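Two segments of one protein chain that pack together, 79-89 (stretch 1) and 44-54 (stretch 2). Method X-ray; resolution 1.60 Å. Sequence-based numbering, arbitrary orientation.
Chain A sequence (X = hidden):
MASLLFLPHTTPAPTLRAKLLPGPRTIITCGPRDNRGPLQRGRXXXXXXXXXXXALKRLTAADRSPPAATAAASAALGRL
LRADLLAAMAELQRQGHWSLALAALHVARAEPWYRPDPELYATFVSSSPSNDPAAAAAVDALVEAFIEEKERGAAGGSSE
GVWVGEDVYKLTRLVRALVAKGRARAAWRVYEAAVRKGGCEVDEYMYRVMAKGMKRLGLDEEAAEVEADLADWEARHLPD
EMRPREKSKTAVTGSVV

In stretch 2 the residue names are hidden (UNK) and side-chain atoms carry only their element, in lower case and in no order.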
# COMPACT_ATOMS: atom_id res chain seq x y z
N ARG A 79 21.72 -0.23 7.28
CA ARG A 79 22.96 0.39 6.79
C ARG A 79 23.00 0.52 5.27
O ARG A 79 23.94 1.11 4.72
CB ARG A 79 24.19 -0.39 7.28
CG ARG A 79 24.25 -0.72 8.77
CD ARG A 79 24.35 0.52 9.65
NE ARG A 79 24.90 0.20 10.97
CZ ARG A 79 24.79 0.99 12.04
NH1 ARG A 79 24.15 2.15 11.97
NH2 ARG A 79 25.33 0.61 13.20
N LEU A 80 21.99 -0.01 4.59
CA LEU A 80 22.00 -0.09 3.12
C LEU A 80 21.66 1.22 2.44
O LEU A 80 20.75 1.93 2.86
CB LEU A 80 21.01 -1.15 2.63
CG LEU A 80 21.25 -2.62 2.97
CD1 LEU A 80 20.07 -3.45 2.50
CD2 LEU A 80 22.54 -3.15 2.36
N LEU A 81 22.40 1.53 1.37
CA LEU A 81 22.04 2.62 0.46
C LEU A 81 20.80 2.24 -0.35
O LEU A 81 20.42 1.07 -0.41
CB LEU A 81 23.21 2.94 -0.48
CG LEU A 81 24.56 3.30 0.14
CD1 LEU A 81 25.59 3.46 -0.97
CD2 LEU A 81 24.47 4.57 0.97
N ARG A 82 20.18 3.24 -0.97
CA ARG A 82 18.90 3.06 -1.66
C ARG A 82 18.87 1.82 -2.55
O ARG A 82 18.01 0.96 -2.39
CB ARG A 82 18.54 4.29 -2.50
CG ARG A 82 17.16 4.21 -3.16
CD ARG A 82 17.00 5.26 -4.26
NE ARG A 82 18.09 5.14 -5.23
CZ ARG A 82 18.10 4.29 -6.26
NH1 ARG A 82 17.07 3.49 -6.49
NH2 ARG A 82 19.15 4.24 -7.06
N ALA A 83 19.80 1.75 -3.50
CA ALA A 83 19.79 0.69 -4.50
C ALA A 83 19.83 -0.70 -3.85
O ALA A 83 19.10 -1.59 -4.25
CB ALA A 83 20.95 0.86 -5.48
N ASP A 84 20.69 -0.85 -2.84
CA ASP A 84 20.83 -2.12 -2.14
C ASP A 84 19.59 -2.45 -1.30
O ASP A 84 19.17 -3.61 -1.24
CB ASP A 84 22.09 -2.11 -1.27
CG ASP A 84 23.37 -1.99 -2.10
OD1 ASP A 84 23.47 -2.64 -3.16
OD2 ASP A 84 24.28 -1.24 -1.69
N LEU A 85 19.00 -1.44 -0.67
CA LEU A 85 17.78 -1.69 0.11
C LEU A 85 16.64 -2.18 -0.77
O LEU A 85 15.96 -3.16 -0.45
CB LEU A 85 17.36 -0.44 0.89
CG LEU A 85 16.09 -0.61 1.75
CD1 LEU A 85 16.21 -1.80 2.69
CD2 LEU A 85 15.77 0.64 2.56
N LEU A 86 16.42 -1.48 -1.88
CA LEU A 86 15.36 -1.86 -2.81
C LEU A 86 15.64 -3.23 -3.45
O LEU A 86 14.71 -3.97 -3.73
CB LEU A 86 15.16 -0.78 -3.87
CG LEU A 86 14.71 0.59 -3.36
CD1 LEU A 86 14.73 1.61 -4.48
CD2 LEU A 86 13.33 0.53 -2.72
N ALA A 87 16.92 -3.55 -3.66
CA ALA A 87 17.28 -4.85 -4.23
C ALA A 87 17.01 -5.96 -3.23
O ALA A 87 16.51 -7.03 -3.60
CB ALA A 87 18.74 -4.88 -4.68
N ALA A 88 17.32 -5.71 -1.96
CA ALA A 88 17.04 -6.66 -0.88
C ALA A 88 15.54 -6.89 -0.74
O ALA A 88 15.08 -8.03 -0.62
CB ALA A 88 17.63 -6.19 0.44
N MET A 89 14.77 -5.80 -0.76
CA MET A 89 13.31 -5.90 -0.73
C MET A 89 12.79 -6.77 -1.87
O MET A 89 11.98 -7.67 -1.66
CB MET A 89 12.68 -4.51 -0.81
CG MET A 89 11.17 -4.51 -0.71
SD MET A 89 10.50 -2.86 -0.94
CE MET A 89 10.90 -2.59 -2.66
N UNK A 44 19.24 -6.94 -9.74
CA UNK A 44 20.71 -6.83 -9.52
C UNK A 44 21.04 -6.86 -8.03
O UNK A 44 20.98 -5.84 -7.35
o UNK A 44 20.54 -4.42 -9.75
c UNK A 44 21.26 -5.57 -10.18
N UNK A 45 21.38 -8.05 -7.54
CA UNK A 45 21.74 -8.24 -6.14
C UNK A 45 23.21 -7.98 -5.89
O UNK A 45 24.07 -8.68 -6.43
c UNK A 45 19.71 -9.08 -3.95
c UNK A 45 21.41 -9.66 -5.69
c UNK A 45 19.98 -11.43 -4.79
c UNK A 45 20.03 -9.95 -5.15
N UNK A 46 23.51 -7.00 -5.06
CA UNK A 46 24.88 -6.74 -4.66
C UNK A 46 25.29 -7.63 -3.50
O UNK A 46 24.46 -8.29 -2.88
c UNK A 46 25.02 -5.29 -4.25
o UNK A 46 24.21 -5.02 -3.11
N UNK A 47 26.58 -7.63 -3.21
CA UNK A 47 27.09 -8.34 -2.05
C UNK A 47 26.39 -7.91 -0.77
O UNK A 47 25.93 -8.74 0.01
o UNK A 47 29.27 -8.66 -3.05
c UNK A 47 28.60 -8.13 -1.90
c UNK A 47 29.12 -8.82 -0.64
N UNK A 48 26.28 -6.60 -0.55
CA UNK A 48 25.66 -6.11 0.67
C UNK A 48 24.17 -6.44 0.76
O UNK A 48 23.66 -6.71 1.85
c UNK A 48 26.11 -3.75 -0.32
c UNK A 48 25.93 -4.61 0.92
o UNK A 48 28.50 -3.91 -0.43
o UNK A 48 27.36 -4.34 -2.23
c UNK A 48 27.42 -4.02 -1.04
N UNK A 49 23.47 -6.42 -0.38
CA UNK A 49 22.05 -6.80 -0.39
C UNK A 49 21.88 -8.27 -0.03
O UNK A 49 21.04 -8.61 0.81
c UNK A 49 21.42 -6.50 -1.74
N UNK A 50 22.67 -9.14 -0.66
CA UNK A 50 22.63 -10.57 -0.35
C UNK A 50 22.85 -10.84 1.13
O UNK A 50 22.09 -11.59 1.76
c UNK A 50 23.64 -11.37 -1.20
c UNK A 50 23.18 -11.42 -2.66
c UNK A 50 23.80 -12.79 -0.65
c UNK A 50 24.10 -12.19 -3.58
N UNK A 51 23.88 -10.22 1.70
CA UNK A 51 24.17 -10.36 3.12
C UNK A 51 23.00 -9.91 3.97
O UNK A 51 22.65 -10.57 4.94
c UNK A 51 26.96 -11.71 2.98
n UNK A 51 28.27 -11.85 2.68
c UNK A 51 25.44 -9.61 3.51
n UNK A 51 27.89 -9.72 2.98
c UNK A 51 28.84 -10.63 2.69
c UNK A 51 26.71 -10.35 3.17
N UNK A 52 22.39 -8.79 3.58
CA UNK A 52 21.27 -8.23 4.33
C UNK A 52 20.03 -9.13 4.28
O UNK A 52 19.33 -9.29 5.28
c UNK A 52 20.94 -6.83 3.84
N UNK A 53 19.77 -9.71 3.11
CA UNK A 53 18.66 -10.65 2.97
C UNK A 53 18.90 -11.86 3.86
O UNK A 53 17.99 -12.32 4.57
c UNK A 53 18.47 -11.11 1.50
c UNK A 53 17.51 -12.29 1.41
c UNK A 53 17.97 -9.95 0.65
N UNK A 54 20.12 -12.38 3.85
CA UNK A 54 20.39 -13.56 4.67
C UNK A 54 20.28 -13.26 6.16
O UNK A 54 19.73 -14.07 6.91
c UNK A 54 20.49 -15.91 2.85
o UNK A 54 20.47 -16.92 3.55
n UNK A 54 19.51 -15.61 2.00
c UNK A 54 21.65 -14.92 2.94
c UNK A 54 21.72 -14.21 4.29
O HOH W 1 21.84 -4.63 -4.67

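Position 44 carries one carbon and then one oxygen, and its backbone carbonyl O packs 3.6 Å from Ala87 CB. This is Ser44, whose contribution is made by the backbone.

Position 45 has four carbons, forked at the second, and one of the two carbons beyond the fork rests 3.8 Å from Ala87 O. The pattern is that of leucine. The CA-to-CB bond of Leu45 points sideways, yet the end of the side chain comes nearer, and CD2 also lies 4.4 Å from Ala87 CB.

At position 46 there is again one carbon and one oxygen, and this time the oxygen sits 2.5 Å from Asp84 OD1. It is Ser46. OG donates to that carboxylate in a very short hydrogen bond, and it also accepts from the backbone N of position 49 at 3.2 Å, capping the helix that starts at the next residue. One hydroxyl thus caps the start of its own helix and ties it to the other.

Position 47 shows a first carbon bearing one oxygen and one carbon, points away and touches nothing on stretch 1: Thr47.

Position 48 has three carbons in a row, the third carrying two oxygens, and its second carbon lies 3.4 Å from Asp84 OD2; this is Glu48. OE2 stands 4.3 Å from Asp84 OD1, two like charges close together. The backbone O of Glu48 is 3.8 Å from Leu80 CD2.

Position 49 has a single carbon, and this CB is 3.7 Å from Asp84 O, which makes it Ala49. CB is also 4.3 Å from Ala87 CB and 4.4 Å from Ala88 CB. The CA atoms of Ala49 and Ala88 are just 5.0 Å apart, a spacing in keeping with a methyl on each residue.

Position 50 has four carbons, forked at the first, with one arm two carbons long, pointing away from stretch 1: Ile50. Position 51 has one carbon followed by a five-membered ring of three carbons and two nitrogens, and the ring end leads away. This is His51.

Position 52 returns to a single carbon, with CB 3.7 Å from Leu80 CD1: Ala52. Here a longer side chain reaches over to a short one.

Position 53 has one carbon carrying two more, one of which packs 3.8 Å from Ala88 CB, hence Val53. Its CG2 is also 3.7 Å from Ala88 O.

Position 54 has three carbons, the third carrying one oxygen and one nitrogen by the model's assignment, out of reach of stretch 1: Gln54.

The rules are legible. Two helices cross at 46° with axes 8.6 Å apart at closest approach, and alanines from both sides fill the near faces, with Leu80, Leu45 and Val53 around them. The polar lock sits at the start of the second helix, where Ser46 meets Asp84. Water 1 reinforces it, donating to Asp84 OD1 at 3.0 Å and Ser44 O at 3.1 Å and accepting from Ser46 N at 2.9 Å. Small residues sit where the helices come close; the serine-aspartate pair and its water add a directional tie.

Stretch 2, residues 44-54: SLSTEAIHAVQ
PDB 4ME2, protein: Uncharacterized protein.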